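Local coordinates for protein nitrite reductase (Hyphomicrobium denitrificans, PDB 2DV6) that probably reduces nitrite to nitric oxide with electrons from cytochrome c, using protein-bound copper, as a hexameric multicopper-oxidase-family enzyme of denitrification, at residues F29-G34 with G47-K52; D179-T184 with G309-D314; G297-V302 with Y325-G330. All coordinates share one frame; numbering follows the deposited sequence.

Contact 1: F29-G34 with G47-K52; sequences FTLRTG and GDIDHK
I49 holds CG1 between its backbone N and carbonyl carbon (chi1 68°), and an anti chi2 of 174° carries CD1 straight out to strand 27-36, where F29 and L31 both keep CG anti to the carbonyl carbon and extend their tips to meet it. The setting is the N-terminal cupredoxin domain, a beta sandwich whose copper lies about 11 Å from the side chain of L31. Here the loop between strands 39-45 and 57-60 follows strand 27-36, and one methyl carries most of it. I49 CD1 sits 3.6 Å from T30 O. It also lies at the edge of the F29 ring, 4.1 Å from F29 CD2, and 4.2 Å from L31 CD2; the I49 side chain crosses both at about a right angle. L57 and P55 close over the cluster. D48 lays its carboxylate almost coplanar with the F29 ring, OD1 at the edge. A type II turn from I49 to K52, closed by K52 N to I49 O, shapes the loop, and K52 NZ reaches back to D48 O. At the more exposed end R32 stretches from CG to NE toward H51, with guanidinium and imidazole planes 72° apart and R32 NH2 3.4 Å from H51 ND1.

Contact 2: D179-T184 with G309-D314; sequences DNTTYT and GEQEMD
This is a parallel strand pairing at the margin of a five-stranded sheet, where the short strand 309-310 is added alongside strand 181-188. Three backbone bonds set the register: G309 N to N180 O, T182 N to G309 O at 3.0 Å, and Q311 N to T182 O at 2.8 Å. G309 adopts backbone angles that would jam a CB against the preceding carbonyl. T182 and E310 lie side by side, T182 OG1 3.6 Å from E310 CG, and a water joins that hydroxyl to E310 OE1, which it reaches at 2.8 Å as donor. A second water links T184 N to Q311 O while lying over one face of the Y183 ring. With CG anti to the backbone N (chi1 -178°), Y183 follows the departing chain: CD1 is 4.0 Å from Q311 CB, and OH is 3.6 Å from M313 CB. An alanine in place of Y183 would probably open a gap beside Q311 and M313, leaving M313 CB without the hydroxyl it packs on and the second water without the ring beneath it. Strand 163-178 flanks strand 181-188 on its other side, with L177 touching Y183 and Q311; beyond M313, D314 caps the N-terminus of helix 315-319.

Contact 3: G297-V302 with Y325-G330; sequences GEIYTV and YFLFNG
An antiparallel pairing of strands 290-299 and 325-328 forms one margin of the mixed sheet in the C-terminal part of the chain, and it shows how backbone register decides which side chains meet. G297 with L327 and I299 with Y325 are hydrogen-bonded pairs, each closed by two bonds; E298 with F326 between them is a non-hydrogen-bonded pair. L327 N gives a bond of 2.8 Å to G297 O, and G297 N returns one to L327 O. At the other end I299 N meets Y325 O at 2.9 Å, and Y325 N meets I299 O.

On the face carrying I299, Y325 and L327 the packing is apolar. I299 CD1 touches L327 CD2 at 3.7 Å as the two side chains cross, and the CB atoms of I299 and Y325 are 4.1 Å apart. T301, past the strand end, places OG1 in the plane of the Y325 ring, at its edge, 3.5 Å from CE1. The hydrogen bond of that hydroxyl goes to K303 O.

The opposite face brings E298 and F326 side by side, E298 CG lying 3.7 Å from F326 CE1. A bend at chi2 (113°) turns the E298 carboxylate off this line toward Y300, whose OH donates to OE1 at 2.6 Å from above the carboxylate plane. N359 N also bonds to OE1 and F360 N to OE2, so a buried acid is met by three donors, which would probably favour its ionised form. Y183 and Y185 of strand 181-188 cover I299, while strand 348-357 continues the sheet beyond E298. Such paired strands at the side of a Greek-key beta sandwich are typical of the cupredoxin domains of copper nitrite reductases.

The three contacts grade from surface to core. Contact 3 is wholly buried, near the centre of the chain, whereas contacts 1 and 2 are partly buried and lie farther out. Contact 1 stands apart in the N-terminal domain, a loop laid on a strand through side chains, while contacts 2 and 3 rest on backbone bonding, parallel in one and antiparallel in the other. Those two touch: D314 N lies 2.8 Å from Y300 O and E312 O 2.9 Å from V302 N, both probable hydrogen bonds, and Q311 packs on T301. The chain leaving strand 290-299 therefore serves both. Water bridges polar groups in contact 2; in contact 3 the buried carboxylate is met by protein donors.

Contact 1: F29-G34 with G47-K52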
loop_
_atom_site.group_PDB
_atom_site.type_symbol
_atom_site.label_atom_id
_atom_site.label_comp_id
_atom_site.label_asym_id
_atom_site.label_seq_id
_atom_site.Cartn_x
_atom_site.Cartn_y
_atom_site.Cartn_z
ATOM N N PHE A 29 6.814 6.280 29.051
ATOM C CA PHE A 29 6.589 7.144 27.892
ATOM C C PHE A 29 7.176 6.451 26.701
ATOM O O PHE A 29 8.305 5.971 26.779
ATOM C CB PHE A 29 7.293 8.518 28.065
ATOM C CG PHE A 29 6.769 9.309 29.229
ATOM C CD1 PHE A 29 7.464 9.336 30.421
ATOM C CD2 PHE A 29 5.525 9.928 29.158
ATOM C CE1 PHE A 29 6.962 10.034 31.500
ATOM C CE2 PHE A 29 5.005 10.642 30.247
ATOM C CZ PHE A 29 5.714 10.695 31.410
ATOM N N THR A 30 6.413 6.383 25.605
ATOM C CA THR A 30 6.952 5.844 24.353
ATOM C C THR A 30 7.148 6.951 23.315
ATOM O O THR A 30 6.256 7.751 23.122
ATOM C CB THR A 30 6.063 4.679 23.807
ATOM O OG1 THR A 30 6.023 3.659 24.803
ATOM C CG2 THR A 30 6.625 4.106 22.494
ATOM N N LEU A 31 8.339 6.990 22.710
ATOM C CA LEU A 31 8.730 7.959 21.702
ATOM C C LEU A 31 9.142 7.186 20.461
ATOM O O LEU A 31 9.956 6.254 20.524
ATOM C CB LEU A 31 9.941 8.809 22.188
ATOM C CG LEU A 31 9.758 9.622 23.485
ATOM C CD1 LEU A 31 11.048 10.372 23.971
ATOM C CD2 LEU A 31 8.623 10.603 23.341
ATOM N N ARG A 32 8.586 7.562 19.327
ATOM C CA ARG A 32 9.081 7.054 18.072
ATOM C C ARG A 32 9.763 8.211 17.358
ATOM O O ARG A 32 9.406 9.351 17.567
ATOM C CB ARG A 32 7.959 6.444 17.218
ATOM C CG ARG A 32 6.879 7.411 16.747
ATOM C CD ARG A 32 5.784 6.679 15.907
ATOM N NE ARG A 32 4.562 7.488 15.838
ATOM C CZ ARG A 32 4.236 8.295 14.826
ATOM N NH1 ARG A 32 5.025 8.403 13.757
ATOM N NH2 ARG A 32 3.102 9.001 14.889
ATOM N N THR A 33 10.785 7.924 16.574
ATOM C CA THR A 33 11.472 8.994 15.855
ATOM C C THR A 33 10.790 9.166 14.478
ATOM O O THR A 33 10.233 8.215 13.929
ATOM C CB THR A 33 12.988 8.697 15.709
ATOM O OG1 THR A 33 13.176 7.605 14.798
ATOM C CG2 THR A 33 13.648 8.349 17.074
ATOM N N GLY A 34 10.817 10.371 13.940
ATOM C CA GLY A 34 10.281 10.594 12.613
ATOM C C GLY A 34 10.472 12.005 12.100
ATOM O O GLY A 34 11.162 12.812 12.708
ATOM N N GLY A 47 -0.746 7.452 25.873
ATOM C CA GLY A 47 -0.747 8.287 27.079
ATOM C C GLY A 47 -1.247 9.691 26.816
ATOM O O GLY A 47 -2.050 9.920 25.899
ATOM N N ASP A 48 -0.763 10.636 27.622
ATOM C CA ASP A 48 -1.049 12.055 27.430
ATOM C C ASP A 48 -0.237 12.696 26.259
ATOM O O ASP A 48 -0.445 13.862 25.925
ATOM C CB ASP A 48 -0.900 12.838 28.788
ATOM C CG ASP A 48 0.487 12.574 29.534
ATOM O OD1 ASP A 48 1.440 11.978 28.958
ATOM O OD2 ASP A 48 0.622 12.976 30.730
ATOM N N ILE A 49 0.648 11.929 25.608
ATOM C CA ILE A 49 1.566 12.483 24.585
ATOM C C ILE A 49 1.297 11.990 23.153
ATOM O O ILE A 49 2.087 12.216 22.223
ATOM C CB ILE A 49 3.046 12.248 24.995
ATOM C CG1 ILE A 49 3.403 10.748 24.945
ATOM C CG2 ILE A 49 3.314 12.900 26.401
ATOM C CD1 ILE A 49 4.865 10.401 25.190
ATOM N N ASP A 50 0.165 11.326 22.971
ATOM C CA ASP A 50 -0.108 10.641 21.712
ATOM C C ASP A 50 -0.069 11.551 20.473
ATOM O O ASP A 50 -0.842 12.511 20.383
ATOM C CB ASP A 50 -1.450 9.920 21.802
ATOM C CG ASP A 50 -1.633 8.894 20.691
ATOM O OD1 ASP A 50 -2.805 8.687 20.306
ATOM O OD2 ASP A 50 -0.623 8.306 20.210
ATOM N N HIS A 51 0.830 11.240 19.536
ATOM C CA HIS A 51 1.034 12.031 18.303
ATOM C C HIS A 51 1.574 13.447 18.501
ATOM O O HIS A 51 1.562 14.270 17.558
ATOM C CB HIS A 51 -0.231 12.072 17.403
ATOM C CG HIS A 51 -0.532 10.761 16.755
ATOM N ND1 HIS A 51 0.077 10.356 15.585
ATOM C CD2 HIS A 51 -1.322 9.731 17.150
ATOM C CE1 HIS A 51 -0.337 9.137 15.277
ATOM N NE2 HIS A 51 -1.191 8.740 16.204
ATOM N N LYS A 52 2.053 13.743 19.701
ATOM C CA LYS A 52 2.624 15.049 19.954
ATOM C C LYS A 52 4.113 15.073 19.561
ATOM O O LYS A 52 4.849 14.132 19.849
ATOM C CB LYS A 52 2.398 15.456 21.416
ATOM C CG LYS A 52 0.918 15.617 21.781
ATOM C CD LYS A 52 0.808 16.400 23.062
ATOM C CE LYS A 52 -0.636 16.611 23.437
ATOM N NZ LYS A 52 -0.758 16.366 24.905
#

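Contact 2: D179-T184 with G309-D314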
loop_
_atom_site.group_PDB
_atom_site.type_symbol
_atom_site.label_atom_id
_atom_site.label_comp_id
_atom_site.label_asym_id
_atom_site.label_seq_id
_atom_site.Cartn_x
_atom_site.Cartn_y
_atom_site.Cartn_z
ATOM N N ASP A 179 -6.511 5.323 33.513
ATOM C CA ASP A 179 -6.696 6.768 33.585
ATOM C C ASP A 179 -7.206 7.268 32.229
ATOM O O ASP A 179 -6.617 6.964 31.175
ATOM C CB ASP A 179 -5.345 7.411 33.916
ATOM C CG ASP A 179 -5.437 8.917 34.127
ATOM O OD1 ASP A 179 -4.589 9.644 33.536
ATOM O OD2 ASP A 179 -6.332 9.369 34.877
ATOM N N ASN A 180 -8.319 8.006 32.249
ATOM C CA ASN A 180 -8.877 8.614 31.052
ATOM C C ASN A 180 -9.284 7.558 29.988
ATOM O O ASN A 180 -9.345 7.840 28.787
ATOM C CB ASN A 180 -7.890 9.678 30.523
ATOM C CG ASN A 180 -8.514 10.632 29.506
ATOM O OD1 ASN A 180 -9.740 10.704 29.362
ATOM N ND2 ASN A 180 -7.664 11.369 28.782
ATOM N N THR A 181 -9.527 6.324 30.438
ATOM C CA THR A 181 -9.884 5.250 29.495
ATOM C C THR A 181 -10.937 4.294 30.022
ATOM O O THR A 181 -10.929 3.899 31.203
ATOM C CB THR A 181 -8.636 4.652 28.724
ATOM O OG1 THR A 181 -8.715 3.230 28.589
ATOM C CG2 THR A 181 -7.365 5.025 29.357
ATOM N N THR A 182 -11.910 4.014 29.165
ATOM C CA THR A 182 -13.120 3.352 29.586
ATOM C C THR A 182 -13.424 2.231 28.617
ATOM O O THR A 182 -12.881 2.191 27.509
ATOM C CB THR A 182 -14.368 4.328 29.680
ATOM O OG1 THR A 182 -14.613 4.924 28.414
ATOM C CG2 THR A 182 -14.136 5.453 30.721
ATOM N N TYR A 183 -14.299 1.324 29.040
ATOM C CA TYR A 183 -14.545 0.099 28.314
ATOM C C TYR A 183 -15.920 -0.359 28.813
ATOM O O TYR A 183 -16.246 -0.092 29.959
ATOM C CB TYR A 183 -13.424 -0.922 28.621
ATOM C CG TYR A 183 -13.544 -2.259 27.880
ATOM C CD1 TYR A 183 -13.138 -2.381 26.553
ATOM C CD2 TYR A 183 -14.026 -3.413 28.524
ATOM C CE1 TYR A 183 -13.268 -3.587 25.865
ATOM C CE2 TYR A 183 -14.131 -4.644 27.838
ATOM C CZ TYR A 183 -13.759 -4.702 26.501
ATOM O OH TYR A 183 -13.854 -5.879 25.792
ATOM N N THR A 184 -16.710 -1.034 27.960
ATOM C CA THR A 184 -17.918 -1.695 28.415
ATOM C C THR A 184 -17.649 -3.041 29.080
ATOM O O THR A 184 -17.386 -4.054 28.395
ATOM C CB THR A 184 -18.956 -1.875 27.273
ATOM O OG1 THR A 184 -19.245 -0.592 26.707
ATOM C CG2 THR A 184 -20.257 -2.461 27.825
ATOM N N GLY A 309 -9.242 7.075 26.052
ATOM C CA GLY A 309 -10.539 7.232 25.413
ATOM C C GLY A 309 -11.451 6.023 25.621
ATOM O O GLY A 309 -11.217 5.181 26.488
ATOM N N GLU A 310 -12.496 5.948 24.815
ATOM C CA GLU A 310 -13.461 4.879 24.900
ATOM C C GLU A 310 -12.970 3.672 24.112
ATOM O O GLU A 310 -12.818 3.748 22.917
ATOM C CB GLU A 310 -14.812 5.378 24.384
ATOM C CG GLU A 310 -15.342 6.542 25.240
ATOM C CD GLU A 310 -16.835 6.765 25.044
ATOM O OE1 GLU A 310 -17.670 6.043 25.677
ATOM O OE2 GLU A 310 -17.158 7.672 24.248
ATOM N N GLN A 311 -12.702 2.570 24.788
ATOM C CA GLN A 311 -12.101 1.418 24.133
ATOM C C GLN A 311 -13.179 0.459 23.704
ATOM O O GLN A 311 -14.230 0.362 24.359
ATOM C CB GLN A 311 -11.127 0.717 25.066
ATOM C CG GLN A 311 -10.061 1.601 25.608
ATOM C CD GLN A 311 -9.172 2.186 24.537
ATOM O OE1 GLN A 311 -8.912 3.402 24.527
ATOM N NE2 GLN A 311 -8.699 1.350 23.633
ATOM N N GLU A 312 -12.913 -0.260 22.615
ATOM C CA GLU A 312 -13.859 -1.231 22.087
ATOM C C GLU A 312 -13.169 -2.569 21.906
ATOM O O GLU A 312 -11.950 -2.627 21.730
ATOM C CB GLU A 312 -14.416 -0.743 20.749
ATOM C CG GLU A 312 -15.003 0.618 20.818
ATOM C CD GLU A 312 -15.784 0.991 19.581
ATOM O OE1 GLU A 312 -16.984 0.628 19.496
ATOM O OE2 GLU A 312 -15.187 1.653 18.696
ATOM N N MET A 313 -13.945 -3.644 21.945
ATOM C CA MET A 313 -13.411 -4.990 21.826
ATOM C C MET A 313 -13.017 -5.210 20.378
ATOM O O MET A 313 -13.724 -4.791 19.463
ATOM C CB MET A 313 -14.471 -6.045 22.199
ATOM C CG MET A 313 -13.862 -7.418 22.317
ATOM S SD MET A 313 -15.029 -8.714 22.719
ATOM C CE MET A 313 -15.837 -8.965 21.132
ATOM N N ASP A 314 -11.904 -5.894 20.174
ATOM C CA ASP A 314 -11.472 -6.261 18.838
ATOM C C ASP A 314 -11.573 -7.800 18.808
ATOM O O ASP A 314 -10.817 -8.516 19.474
ATOM C CB ASP A 314 -10.044 -5.761 18.614
ATOM C CG ASP A 314 -9.492 -6.094 17.241
ATOM O OD1 ASP A 314 -9.775 -7.202 16.709
ATOM O OD2 ASP A 314 -8.731 -5.248 16.708
HETATM O O HOH W 1 -16.886 3.747 27.096
HETATM O O HOH W 2 -16.217 -1.462 25.116
#

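Contact 3: G297-V302 with Y325-G330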
loop_
_atom_site.group_PDB
_atom_site.type_symbol
_atom_site.label_atom_id
_atom_site.label_comp_id
_atom_site.label_asym_id
_atom_site.label_seq_id
_atom_site.Cartn_x
_atom_site.Cartn_y
_atom_site.Cartn_z
ATOM N N GLY A 297 -7.180 -11.343 34.226
ATOM C CA GLY A 297 -7.858 -11.478 32.942
ATOM C C GLY A 297 -7.224 -10.589 31.889
ATOM O O GLY A 297 -6.370 -9.754 32.207
ATOM N N GLU A 298 -7.697 -10.743 30.650
ATOM C CA GLU A 298 -7.210 -10.000 29.489
ATOM C C GLU A 298 -8.323 -9.213 28.865
ATOM O O GLU A 298 -9.476 -9.643 28.875
ATOM C CB GLU A 298 -6.654 -10.934 28.393
ATOM C CG GLU A 298 -5.653 -12.004 28.872
ATOM C CD GLU A 298 -6.189 -13.412 28.758
ATOM O OE1 GLU A 298 -6.988 -13.672 27.823
ATOM O OE2 GLU A 298 -5.789 -14.274 29.579
ATOM N N ILE A 299 -7.956 -8.097 28.253
ATOM C CA ILE A 299 -8.888 -7.326 27.472
ATOM C C ILE A 299 -8.263 -7.045 26.095
ATOM O O ILE A 299 -7.053 -6.820 25.977
ATOM C CB ILE A 299 -9.409 -6.050 28.265
ATOM C CG1 ILE A 299 -10.440 -6.489 29.350
ATOM C CG2 ILE A 299 -10.022 -5.053 27.323
ATOM C CD1 ILE A 299 -11.090 -5.321 30.146
ATOM N N TYR A 300 -9.095 -7.081 25.070
ATOM C CA TYR A 300 -8.624 -7.058 23.679
ATOM C C TYR A 300 -9.234 -5.842 22.985
ATOM O O TYR A 300 -10.303 -5.919 22.459
ATOM C CB TYR A 300 -9.030 -8.365 22.953
ATOM C CG TYR A 300 -8.447 -9.629 23.565
ATOM C CD1 TYR A 300 -9.042 -10.228 24.689
ATOM C CD2 TYR A 300 -7.297 -10.230 23.031
ATOM C CE1 TYR A 300 -8.499 -11.389 25.286
ATOM C CE2 TYR A 300 -6.767 -11.414 23.602
ATOM C CZ TYR A 300 -7.353 -11.970 24.737
ATOM O OH TYR A 300 -6.824 -13.134 25.293
ATOM N N THR A 301 -8.535 -4.719 22.995
ATOM C CA THR A 301 -9.108 -3.478 22.540
ATOM C C THR A 301 -8.609 -3.204 21.113
ATOM O O THR A 301 -7.568 -3.717 20.688
ATOM C CB THR A 301 -8.696 -2.332 23.448
ATOM O OG1 THR A 301 -7.292 -2.386 23.613
ATOM C CG2 THR A 301 -9.330 -2.439 24.813
ATOM N N VAL A 302 -9.382 -2.433 20.362
ATOM C CA VAL A 302 -9.018 -2.068 18.983
ATOM C C VAL A 302 -7.722 -1.240 18.998
ATOM O O VAL A 302 -6.798 -1.487 18.203
ATOM C CB VAL A 302 -10.175 -1.296 18.309
ATOM C CG1 VAL A 302 -9.734 -0.697 16.931
ATOM C CG2 VAL A 302 -11.362 -2.229 18.129
ATOM N N TYR A 325 -4.528 -5.538 27.157
ATOM C CA TYR A 325 -4.487 -5.287 28.589
ATOM C C TYR A 325 -4.465 -6.613 29.322
ATOM O O TYR A 325 -5.201 -7.533 28.957
ATOM C CB TYR A 325 -5.703 -4.480 29.044
ATOM C CG TYR A 325 -5.726 -3.041 28.530
ATOM C CD1 TYR A 325 -6.184 -2.738 27.247
ATOM C CD2 TYR A 325 -5.303 -1.982 29.348
ATOM C CE1 TYR A 325 -6.193 -1.407 26.783
ATOM C CE2 TYR A 325 -5.297 -0.675 28.891
ATOM C CZ TYR A 325 -5.740 -0.385 27.637
ATOM O OH TYR A 325 -5.736 0.931 27.229
ATOM N N PHE A 326 -3.608 -6.715 30.335
ATOM C CA PHE A 326 -3.608 -7.848 31.249
ATOM C C PHE A 326 -3.852 -7.217 32.625
ATOM O O PHE A 326 -3.149 -6.223 32.986
ATOM C CB PHE A 326 -2.249 -8.529 31.306
ATOM C CG PHE A 326 -1.969 -9.460 30.184
ATOM C CD1 PHE A 326 -2.292 -10.806 30.300
ATOM C CD2 PHE A 326 -1.344 -9.006 29.040
ATOM C CE1 PHE A 326 -2.003 -11.706 29.257
ATOM C CE2 PHE A 326 -1.046 -9.898 28.013
ATOM C CZ PHE A 326 -1.392 -11.247 28.138
ATOM N N LEU A 327 -4.806 -7.772 33.372
ATOM C CA LEU A 327 -5.353 -7.063 34.515
ATOM C C LEU A 327 -5.529 -7.913 35.773
ATOM O O LEU A 327 -5.980 -9.072 35.680
ATOM C CB LEU A 327 -6.723 -6.554 34.116
ATOM C CG LEU A 327 -7.034 -5.221 33.408
ATOM C CD1 LEU A 327 -5.873 -4.261 33.072
ATOM C CD2 LEU A 327 -8.022 -5.453 32.288
ATOM N N PHE A 328 -5.186 -7.338 36.944
ATOM C CA PHE A 328 -5.558 -7.926 38.227
ATOM C C PHE A 328 -6.844 -7.198 38.631
ATOM O O PHE A 328 -6.883 -5.988 38.634
ATOM C CB PHE A 328 -4.484 -7.724 39.324
ATOM C CG PHE A 328 -3.267 -8.620 39.187
ATOM C CD1 PHE A 328 -3.406 -9.969 38.845
ATOM C CD2 PHE A 328 -1.966 -8.110 39.441
ATOM C CE1 PHE A 328 -2.265 -10.811 38.716
ATOM C CE2 PHE A 328 -0.858 -8.938 39.328
ATOM C CZ PHE A 328 -1.005 -10.288 38.936
ATOM N N ASN A 329 -7.897 -7.941 38.972
ATOM C CA ASN A 329 -9.108 -7.315 39.550
ATOM C C ASN A 329 -9.632 -6.115 38.767
ATOM O O ASN A 329 -9.898 -5.044 39.351
ATOM C CB ASN A 329 -8.892 -6.996 41.045
ATOM C CG ASN A 329 -8.743 -8.252 41.877
ATOM O OD1 ASN A 329 -8.429 -9.299 41.327
ATOM N ND2 ASN A 329 -8.984 -8.175 43.203
ATOM N N GLY A 330 -9.725 -6.284 37.433
ATOM C CA GLY A 330 -10.576 -5.435 36.602
ATOM C C GLY A 330 -9.981 -4.289 35.810
ATOM O O GLY A 330 -10.528 -3.897 34.780
#